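Local structure of beta-lactamase-like protein (Koribacter versatilis, 6B9V) at residues A[34-45]-A[251-260]; A[53-61]-A[84-93]. The protein is a metal-dependent diphosphatase of the PhnP family, with a metallo-beta-lactamase fold, that cleaves reactive FAD photoproducts. All coordinates share one frame; numbering follows the deposited sequence.

Contact 1 (34-45 with 251-260) and contact 2 (53-61 with 84-93) lie 16 Å apart between centres and meet directly. R39 NE of contact 1 forms a 2.7 Å salt bridge with D58 OD2 of contact 2, and a second bridge joins R36 to E61. Contact 2 lies beside the dinuclear manganese site, with P57 about 5 Å from the ligand D82 between side chains and the side chain of T56 about 8 Å from a manganese ion. Contact 1 is farther off, the side chain of R37 being about 12 Å from a manganese ion and about 11 Å from the zinc ion. Both contacts also reach the second subunit.

Contact 1 (A[34-45]-A[251-260]); sequences HDRRLRPSVMVQ and LAHDGLKLEF
With its CG tucked between the backbone N and the carbonyl carbon (chi1 62°), H253 lays its imidazole over the ring of H34, whose own CG stands anti to the carbonyl carbon (chi1 -71°). The two rings form an offset stack, centroids 3.7 Å apart and planes at 11°, and H253 CB adds a CH-pi contact over the same H34 ring. L256 CB, closing the type II turn from H253, lies over the opposite face of H253 near its rim. Here the chain passes from strand 249-251 of one sheet of the metallo-beta-lactamase sandwich to edge strand 257-263 of the other, against loop 34-40.

D254 OD2, next in the turn, takes the N-H of L38 on the syn lone pair, almost straight, at 2.8 Å. R65 of helix 59-66 forms a salt bridge with the same oxygen, and S12 bonds to OD1. The extended R37 chain carries NH1 to A252 O, 2.9 Å away, with the acceptor near the guanidinium plane; H34 O sits over one face of that group. Water 1 joins the two backbones, donating to H34 O and R36 O and accepting from D254 N.

Farther on, strands 41-45 and 257-260 are 9.4 Å apart at their axes, with 2-9 between them. There V44 CG1 meets the ring edge of F260 at CZ, 3.8 Å away, and water 4 bridges Q45 OE1 and K257 NZ, which also bonds to T8.

The polar grip is therefore concentrated at the loops, where the R65 bridge and the L38 N-H would both favour a negatively charged D254.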
loop_
_atom_site.group_PDB
_atom_site.type_symbol
_atom_site.label_atom_id
_atom_site.label_comp_id
_atom_site.label_asym_id
_atom_site.label_seq_id
_atom_site.Cartn_x
_atom_site.Cartn_y
_atom_site.Cartn_z
ATOM N N HIS A 34 12.400 -15.786 2.061
ATOM C CA HIS A 34 12.449 -15.389 0.650
ATOM C C HIS A 34 11.147 -15.739 -0.080
ATOM O O HIS A 34 10.932 -15.306 -1.203
ATOM C CB HIS A 34 13.645 -16.040 -0.061
ATOM C CG HIS A 34 14.977 -15.467 0.349
ATOM N ND1 HIS A 34 15.092 -14.362 1.154
ATOM C CD2 HIS A 34 16.243 -15.865 0.058
ATOM C CE1 HIS A 34 16.379 -14.090 1.346
ATOM N NE2 HIS A 34 17.091 -14.989 0.698
ATOM N N ASP A 35 10.272 -16.509 0.562
ATOM C CA ASP A 35 8.951 -16.760 -0.008
ATOM C C ASP A 35 7.964 -15.641 0.347
ATOM O O ASP A 35 6.813 -15.680 -0.073
ATOM C CB ASP A 35 8.395 -18.117 0.458
ATOM C CG ASP A 35 8.935 -19.290 -0.360
ATOM O OD1 ASP A 35 9.135 -19.138 -1.579
ATOM O OD2 ASP A 35 9.150 -20.374 0.220
ATOM N N ARG A 36 8.414 -14.662 1.137
ATOM C CA ARG A 36 7.636 -13.456 1.383
ATOM C C ARG A 36 8.078 -12.409 0.391
ATOM O O ARG A 36 9.250 -12.024 0.369
ATOM C CB ARG A 36 7.820 -12.939 2.813
ATOM C CG ARG A 36 7.035 -11.663 3.126
ATOM C CD ARG A 36 7.398 -11.123 4.541
ATOM N NE ARG A 36 6.518 -10.051 5.026
ATOM C CZ ARG A 36 6.620 -8.774 4.658
ATOM N NH1 ARG A 36 7.540 -8.411 3.777
ATOM N NH2 ARG A 36 5.793 -7.856 5.151
ATOM N N ARG A 37 7.141 -11.951 -0.436
ATOM C CA ARG A 37 7.485 -11.069 -1.543
ATOM C C ARG A 37 6.529 -9.879 -1.658
ATOM O O ARG A 37 5.335 -10.062 -1.884
ATOM C CB ARG A 37 7.479 -11.862 -2.858
ATOM C CG ARG A 37 8.286 -13.172 -2.844
ATOM C CD ARG A 37 8.340 -13.726 -4.294
ATOM N NE ARG A 37 9.000 -15.024 -4.369
ATOM C CZ ARG A 37 10.316 -15.207 -4.486
ATOM N NH1 ARG A 37 11.149 -14.175 -4.521
ATOM N NH2 ARG A 37 10.804 -16.438 -4.562
ATOM N N LEU A 38 7.055 -8.663 -1.512
ATOM C CA LEU A 38 6.252 -7.462 -1.770
ATOM C C LEU A 38 6.161 -7.182 -3.273
ATOM O O LEU A 38 6.801 -7.867 -4.084
ATOM C CB LEU A 38 6.845 -6.250 -1.047
ATOM C CG LEU A 38 7.031 -6.449 0.457
ATOM C CD1 LEU A 38 7.612 -5.187 1.118
ATOM C CD2 LEU A 38 5.692 -6.833 1.106
ATOM N N ARG A 39 5.354 -6.205 -3.665
ATOM C CA ARG A 39 5.140 -5.921 -5.060
ATOM C C ARG A 39 6.423 -5.422 -5.779
ATOM O O ARG A 39 7.312 -4.965 -5.131
ATOM C CB ARG A 39 3.938 -4.978 -5.269
ATOM C CG ARG A 39 2.584 -5.679 -5.391
ATOM C CD ARG A 39 2.235 -6.571 -4.237
ATOM N NE ARG A 39 1.776 -5.847 -3.070
ATOM C CZ ARG A 39 0.537 -5.487 -2.836
ATOM N NH1 ARG A 39 -0.439 -5.783 -3.676
ATOM N NH2 ARG A 39 0.263 -4.806 -1.784
ATOM N N PRO A 40 6.466 -5.517 -7.110
ATOM C CA PRO A 40 7.780 -5.487 -7.780
ATOM C C PRO A 40 8.397 -4.105 -8.055
ATOM O O PRO A 40 7.765 -3.252 -8.679
ATOM C CB PRO A 40 7.503 -6.235 -9.103
ATOM C CG PRO A 40 6.064 -5.945 -9.415
ATOM C CD PRO A 40 5.372 -5.894 -8.036
ATOM N N SER A 41 9.643 -3.915 -7.603
ATOM C CA SER A 41 10.334 -2.609 -7.671
ATOM C C SER A 41 11.802 -2.770 -7.298
ATOM O O SER A 41 12.134 -3.614 -6.469
ATOM C CB SER A 41 9.672 -1.586 -6.725
ATOM O OG SER A 41 10.406 -0.374 -6.658
ATOM N N VAL A 42 12.680 -1.972 -7.909
ATOM C CA VAL A 42 14.083 -1.953 -7.516
ATOM C C VAL A 42 14.522 -0.500 -7.376
ATOM O O VAL A 42 13.882 0.398 -7.929
ATOM C CB VAL A 42 15.032 -2.660 -8.535
ATOM C CG1 VAL A 42 14.685 -4.125 -8.667
ATOM C CG2 VAL A 42 14.990 -1.980 -9.907
ATOM N N MET A 43 15.598 -0.280 -6.624
ATOM C CA MET A 43 16.258 1.019 -6.653
ATOM C C MET A 43 17.720 0.877 -7.043
ATOM O O MET A 43 18.326 -0.177 -6.871
ATOM C CB MET A 43 16.133 1.727 -5.301
ATOM C CG MET A 43 16.718 0.956 -4.147
ATOM S SD MET A 43 16.731 1.999 -2.660
ATOM C CE MET A 43 17.775 1.063 -1.550
ATOM N N VAL A 44 18.271 1.960 -7.579
ATOM C CA VAL A 44 19.633 2.004 -8.067
ATOM C C VAL A 44 20.341 3.164 -7.398
ATOM O O VAL A 44 19.875 4.298 -7.471
ATOM C CB VAL A 44 19.685 2.186 -9.603
ATOM C CG1 VAL A 44 21.123 2.179 -10.090
ATOM C CG2 VAL A 44 18.856 1.107 -10.314
ATOM N N GLN A 45 21.460 2.888 -6.743
ATOM C CA GLN A 45 22.201 3.924 -6.035
ATOM C C GLN A 45 23.568 4.130 -6.651
ATOM O O GLN A 45 24.286 3.165 -6.929
ATOM C CB GLN A 45 22.346 3.573 -4.554
ATOM C CG GLN A 45 21.060 3.715 -3.802
ATOM C CD GLN A 45 21.111 3.070 -2.446
ATOM O OE1 GLN A 45 21.386 1.882 -2.331
ATOM N NE2 GLN A 45 20.864 3.857 -1.403
ATOM N N LEU A 251 15.921 -17.124 -8.958
ATOM C CA LEU A 251 14.869 -16.203 -8.534
ATOM C C LEU A 251 15.484 -15.126 -7.648
ATOM O O LEU A 251 16.300 -15.436 -6.765
ATOM C CB LEU A 251 13.753 -16.926 -7.752
ATOM C CG LEU A 251 13.078 -18.142 -8.405
ATOM C CD1 LEU A 251 11.985 -18.680 -7.482
ATOM C CD2 LEU A 251 12.487 -17.776 -9.751
ATOM N N ALA A 252 15.103 -13.871 -7.873
ATOM C CA ALA A 252 15.448 -12.806 -6.916
ATOM C C ALA A 252 14.739 -13.000 -5.572
ATOM O O ALA A 252 13.849 -13.849 -5.441
ATOM C CB ALA A 252 15.104 -11.438 -7.485
ATOM N N HIS A 253 15.128 -12.203 -4.575
ATOM C CA HIS A 253 14.384 -12.160 -3.313
ATOM C C HIS A 253 14.346 -10.725 -2.795
ATOM O O HIS A 253 15.189 -9.893 -3.172
ATOM C CB HIS A 253 14.998 -13.094 -2.246
ATOM C CG HIS A 253 16.400 -12.744 -1.855
ATOM N ND1 HIS A 253 17.510 -13.333 -2.438
ATOM C CD2 HIS A 253 16.886 -11.880 -0.929
ATOM C CE1 HIS A 253 18.603 -12.849 -1.887
ATOM N NE2 HIS A 253 18.255 -11.961 -0.969
ATOM N N ASP A 254 13.351 -10.429 -1.967
ATOM C CA ASP A 254 13.253 -9.095 -1.365
ATOM C C ASP A 254 14.505 -8.802 -0.544
ATOM O O ASP A 254 14.864 -9.589 0.335
ATOM C CB ASP A 254 12.014 -8.984 -0.459
ATOM C CG ASP A 254 10.701 -8.924 -1.234
ATOM O OD1 ASP A 254 10.639 -9.344 -2.417
ATOM O OD2 ASP A 254 9.698 -8.477 -0.639
ATOM N N GLY A 255 15.153 -7.667 -0.795
ATOM C CA GLY A 255 16.324 -7.293 -0.021
ATOM C C GLY A 255 17.645 -7.618 -0.704
ATOM O O GLY A 255 18.706 -7.184 -0.260
ATOM N N LEU A 256 17.585 -8.372 -1.794
ATOM C CA LEU A 256 18.790 -8.684 -2.564
ATOM C C LEU A 256 19.523 -7.422 -3.018
ATOM O O LEU A 256 18.922 -6.533 -3.619
ATOM C CB LEU A 256 18.426 -9.525 -3.787
ATOM C CG LEU A 256 19.550 -9.878 -4.770
ATOM C CD1 LEU A 256 20.639 -10.678 -4.086
ATOM C CD2 LEU A 256 18.940 -10.666 -5.939
ATOM N N LYS A 257 20.818 -7.344 -2.733
ATOM C CA LYS A 257 21.624 -6.220 -3.189
ATOM C C LYS A 257 22.719 -6.716 -4.129
ATOM O O LYS A 257 23.375 -7.709 -3.848
ATOM C CB LYS A 257 22.238 -5.463 -1.994
ATOM C CG LYS A 257 21.208 -4.687 -1.193
ATOM C CD LYS A 257 21.858 -3.859 -0.086
ATOM C CE LYS A 257 20.843 -2.958 0.590
ATOM N NZ LYS A 257 20.458 -1.767 -0.240
ATOM N N LEU A 258 22.913 -6.005 -5.233
ATOM C CA LEU A 258 23.840 -6.411 -6.277
ATOM C C LEU A 258 24.701 -5.249 -6.720
ATOM O O LEU A 258 24.191 -4.155 -6.943
ATOM C CB LEU A 258 23.072 -6.951 -7.475
ATOM C CG LEU A 258 22.196 -8.179 -7.234
ATOM C CD1 LEU A 258 21.240 -8.381 -8.423
ATOM C CD2 LEU A 258 23.079 -9.401 -7.007
ATOM N N GLU A 259 25.997 -5.491 -6.872
ATOM C CA GLU A 259 26.919 -4.442 -7.289
ATOM C C GLU A 259 27.139 -4.535 -8.786
ATOM O O GLU A 259 27.201 -5.629 -9.336
ATOM C CB GLU A 259 28.254 -4.556 -6.541
ATOM C CG GLU A 259 29.145 -3.335 -6.709
ATOM C CD GLU A 259 30.460 -3.456 -5.964
ATOM O OE1 GLU A 259 30.487 -4.120 -4.904
ATOM O OE2 GLU A 259 31.462 -2.876 -6.434
ATOM N N PHE A 260 27.235 -3.392 -9.455
ATOM C CA PHE A 260 27.514 -3.396 -10.891
ATOM C C PHE A 260 28.203 -2.094 -11.287
ATOM O O PHE A 260 28.494 -1.267 -10.432
ATOM C CB PHE A 260 26.239 -3.621 -11.706
ATOM C CG PHE A 260 25.261 -2.489 -11.653
ATOM C CD1 PHE A 260 25.122 -1.628 -12.733
ATOM C CD2 PHE A 260 24.470 -2.290 -10.528
ATOM C CE1 PHE A 260 24.222 -0.580 -12.689
ATOM C CE2 PHE A 260 23.557 -1.252 -10.477
ATOM C CZ PHE A 260 23.427 -0.398 -11.560
HETATM O O HOH W 1 11.451 -12.510 -1.216
HETATM O O HOH W 2 13.803 -11.738 1.772
HETATM O O HOH W 3 9.450 -9.077 2.125
HETATM O O HOH W 4 22.370 0.211 -0.438
#

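Contact 2 (A[53-61]-A[84-93]); sequences IDTTPDFRE and ILGLDDVRPL
T55 and G86 join two loop-to-helix connections of the metallo-beta-lactamase fold, the one leaving strand 49-53 and the one following the metal ligands D82 and H83. Among the polar contacts, G86 N donates to T55 O at 2.9 Å, approaching from above the carbonyl plane. G86 CA also points a C-H at T56 O, 3.0 Å away, an approach possible because G86 carries no CB; T56 O and F59 CB crowd the place where one would stand. Y76 bonds to T55 OG1, and the ST turn in which D58 N donates to T56 OG1 shapes the bend before helix 59-66.

Apolar packing centres on F59. Its CG stands anti to the backbone N (chi1 174°), directing the ring towards 84-93, where V90 CG2 lies over one face, 4.1 Å from the centroid. L93 CD1 packs at the ring edge, where the carbonyl D89 O also lies in the ring plane. The methyl T55 CG2 touches V90 CG2 at 3.8 Å, while P57 CB meets L85 CB.

Charged groups face the subunit interface: D89 forms a salt bridge with R39 of the second subunit, and R60 bonds to P19 O of that subunit. Water 5, with more acceptors in reach than protons, bridges the segments: it accepts from the backbone R60 N at 3.0 Å and can donate to P57 O and D89 OD2.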
loop_
_atom_site.group_PDB
_atom_site.type_symbol
_atom_site.label_atom_id
_atom_site.label_comp_id
_atom_site.label_asym_id
_atom_site.label_seq_id
_atom_site.Cartn_x
_atom_site.Cartn_y
_atom_site.Cartn_z
ATOM N N ILE A 53 12.691 2.577 -9.473
ATOM C CA ILE A 53 11.930 2.087 -10.611
ATOM C C ILE A 53 10.627 1.536 -10.072
ATOM O O ILE A 53 10.623 0.493 -9.394
ATOM C CB ILE A 53 12.689 1.001 -11.428
ATOM C CG1 ILE A 53 14.011 1.562 -11.962
ATOM C CG2 ILE A 53 11.825 0.514 -12.594
ATOM C CD1 ILE A 53 14.791 0.578 -12.831
ATOM N N ASP A 54 9.555 2.284 -10.362
ATOM C CA ASP A 54 8.151 1.987 -9.995
ATOM C C ASP A 54 7.846 2.283 -8.519
ATOM O O ASP A 54 8.708 2.179 -7.655
ATOM C CB ASP A 54 7.784 0.530 -10.340
ATOM C CG ASP A 54 7.638 0.307 -11.851
ATOM O OD1 ASP A 54 7.488 1.304 -12.589
ATOM O OD2 ASP A 54 7.666 -0.857 -12.303
ATOM N N THR A 55 6.609 2.682 -8.246
ATOM C CA THR A 55 6.188 2.954 -6.879
ATOM C C THR A 55 5.030 2.040 -6.525
ATOM O O THR A 55 3.873 2.382 -6.773
ATOM C CB THR A 55 5.761 4.423 -6.681
ATOM O OG1 THR A 55 4.749 4.762 -7.633
ATOM C CG2 THR A 55 6.965 5.366 -6.840
ATOM N N THR A 56 5.348 0.881 -5.951
ATOM C CA THR A 56 4.345 -0.146 -5.692
ATOM C C THR A 56 3.480 0.244 -4.501
ATOM O O THR A 56 3.852 1.112 -3.729
ATOM C CB THR A 56 4.984 -1.535 -5.404
ATOM O OG1 THR A 56 5.400 -1.614 -4.025
ATOM C CG2 THR A 56 6.164 -1.816 -6.347
ATOM N N PRO A 57 2.315 -0.393 -4.362
ATOM C CA PRO A 57 1.511 -0.171 -3.158
ATOM C C PRO A 57 2.268 -0.478 -1.867
ATOM O O PRO A 57 1.817 -0.047 -0.804
ATOM C CB PRO A 57 0.331 -1.134 -3.339
ATOM C CG PRO A 57 0.777 -2.114 -4.463
ATOM C CD PRO A 57 1.626 -1.255 -5.338
ATOM N N ASP A 58 3.386 -1.200 -1.945
ATOM C CA ASP A 58 4.208 -1.453 -0.752
ATOM C C ASP A 58 5.329 -0.439 -0.552
ATOM O O ASP A 58 6.225 -0.665 0.252
ATOM C CB ASP A 58 4.811 -2.870 -0.810
ATOM C CG ASP A 58 3.749 -3.942 -0.857
ATOM O OD1 ASP A 58 2.769 -3.839 -0.083
ATOM O OD2 ASP A 58 3.869 -4.886 -1.675
ATOM N N PHE A 59 5.265 0.689 -1.248
ATOM C CA PHE A 59 6.399 1.607 -1.215
ATOM C C PHE A 59 6.744 2.109 0.191
ATOM O O PHE A 59 7.914 2.171 0.539
ATOM C CB PHE A 59 6.181 2.812 -2.133
ATOM C CG PHE A 59 7.276 3.838 -1.999
ATOM C CD1 PHE A 59 8.541 3.588 -2.516
ATOM C CD2 PHE A 59 7.062 5.009 -1.293
ATOM C CE1 PHE A 59 9.566 4.502 -2.354
ATOM C CE2 PHE A 59 8.099 5.937 -1.121
ATOM C CZ PHE A 59 9.342 5.683 -1.656
ATOM N N ARG A 60 5.759 2.470 1.009
ATOM C CA ARG A 60 6.114 2.933 2.364
ATOM C C ARG A 60 6.972 1.886 3.108
ATOM O O ARG A 60 8.052 2.208 3.633
ATOM C CB ARG A 60 4.859 3.263 3.195
ATOM C CG ARG A 60 5.203 3.622 4.655
ATOM C CD ARG A 60 3.963 4.114 5.411
ATOM N NE ARG A 60 4.250 4.312 6.835
ATOM C CZ ARG A 60 4.238 3.355 7.755
ATOM N NH1 ARG A 60 3.932 2.105 7.424
ATOM N NH2 ARG A 60 4.541 3.657 9.016
ATOM N N GLU A 61 6.498 0.636 3.122
ATOM C CA GLU A 61 7.214 -0.461 3.777
ATOM C C GLU A 61 8.612 -0.650 3.171
ATOM O O GLU A 61 9.591 -0.855 3.896
ATOM C CB GLU A 61 6.416 -1.781 3.673
ATOM C CG GLU A 61 7.101 -3.001 4.360
ATOM C CD GLU A 61 6.246 -4.306 4.384
ATOM O OE1 GLU A 61 5.016 -4.302 4.066
ATOM O OE2 GLU A 61 6.820 -5.358 4.749
ATOM N N ILE A 84 2.178 1.515 -9.538
ATOM C CA ILE A 84 1.948 2.960 -9.338
ATOM C C ILE A 84 1.268 3.345 -8.020
ATOM O O ILE A 84 1.427 4.491 -7.582
ATOM C CB ILE A 84 1.099 3.592 -10.489
ATOM C CG1 ILE A 84 -0.356 3.106 -10.459
ATOM C CG2 ILE A 84 1.757 3.354 -11.857
ATOM C CD1 ILE A 84 -1.321 3.959 -11.292
ATOM N N LEU A 85 0.533 2.436 -7.372
ATOM C CA LEU A 85 -0.312 2.916 -6.248
ATOM C C LEU A 85 0.463 3.528 -5.064
ATOM O O LEU A 85 -0.122 4.276 -4.260
ATOM C CB LEU A 85 -1.214 1.790 -5.730
ATOM C CG LEU A 85 -2.459 1.554 -6.588
ATOM C CD1 LEU A 85 -3.343 0.447 -6.024
ATOM C CD2 LEU A 85 -3.268 2.844 -6.819
ATOM N N GLY A 86 1.765 3.261 -4.963
ATOM C CA GLY A 86 2.575 3.804 -3.870
ATOM C C GLY A 86 3.007 5.268 -3.992
ATOM O O GLY A 86 3.687 5.850 -3.097
ATOM N N LEU A 87 2.610 5.885 -5.102
ATOM C CA LEU A 87 3.035 7.264 -5.345
ATOM C C LEU A 87 2.487 8.163 -4.229
ATOM O O LEU A 87 3.141 9.122 -3.813
ATOM C CB LEU A 87 2.577 7.757 -6.724
ATOM C CG LEU A 87 2.970 9.204 -7.044
ATOM C CD1 LEU A 87 4.491 9.352 -7.042
ATOM C CD2 LEU A 87 2.388 9.656 -8.393
ATOM N N ASP A 88 1.298 7.833 -3.736
ATOM C CA ASP A 88 0.718 8.560 -2.607
ATOM C C ASP A 88 1.718 8.611 -1.446
ATOM O O ASP A 88 1.895 9.652 -0.787
ATOM C CB ASP A 88 -0.599 7.894 -2.168
ATOM C CG ASP A 88 -1.128 8.453 -0.865
ATOM O OD1 ASP A 88 -1.531 9.632 -0.861
ATOM O OD2 ASP A 88 -1.148 7.713 0.146
ATOM N N ASP A 89 2.404 7.497 -1.222
ATOM C CA ASP A 89 3.314 7.382 -0.086
ATOM C C ASP A 89 4.675 7.981 -0.371
ATOM O O ASP A 89 5.499 8.083 0.533
ATOM C CB ASP A 89 3.443 5.920 0.341
ATOM C CG ASP A 89 2.326 5.516 1.297
ATOM O OD1 ASP A 89 1.977 6.350 2.163
ATOM O OD2 ASP A 89 1.797 4.399 1.189
ATOM N N VAL A 90 4.912 8.392 -1.614
ATOM C CA VAL A 90 6.102 9.223 -1.884
ATOM C C VAL A 90 6.018 10.677 -1.297
ATOM O O VAL A 90 7.036 11.327 -1.054
ATOM C CB VAL A 90 6.378 9.285 -3.418
ATOM C CG1 VAL A 90 7.515 10.243 -3.756
ATOM C CG2 VAL A 90 6.698 7.888 -3.944
ATOM N N ARG A 91 4.813 11.172 -1.034
ATOM C CA ARG A 91 4.625 12.578 -0.635
ATOM C C ARG A 91 5.523 13.151 0.496
ATOM O O ARG A 91 6.028 14.267 0.358
ATOM C CB ARG A 91 3.145 12.793 -0.282
ATOM C CG ARG A 91 2.289 13.111 -1.516
ATOM C CD ARG A 91 0.869 12.545 -1.434
ATOM N NE ARG A 91 0.240 12.792 -0.139
ATOM C CZ ARG A 91 -1.003 12.435 0.167
ATOM N NH1 ARG A 91 -1.753 11.821 -0.733
ATOM N NH2 ARG A 91 -1.495 12.692 1.370
ATOM N N PRO A 92 5.773 12.401 1.591
ATOM C CA PRO A 92 6.620 13.031 2.620
ATOM C C PRO A 92 8.094 13.201 2.221
ATOM O O PRO A 92 8.826 13.917 2.906
ATOM C CB PRO A 92 6.513 12.065 3.814
ATOM C CG PRO A 92 5.340 11.183 3.511
ATOM C CD PRO A 92 5.301 11.074 2.022
ATOM N N LEU A 93 8.533 12.550 1.148
ATOM C CA LEU A 93 9.895 12.762 0.665
ATOM C C LEU A 93 9.975 13.892 -0.359
ATOM O O LEU A 93 11.068 14.248 -0.813
ATOM C CB LEU A 93 10.462 11.476 0.042
ATOM C CG LEU A 93 10.654 10.317 1.024
ATOM C CD1 LEU A 93 11.194 9.084 0.301
ATOM C CD2 LEU A 93 11.558 10.721 2.196
HETATM O O HOH W 5 2.988 2.577 0.002
#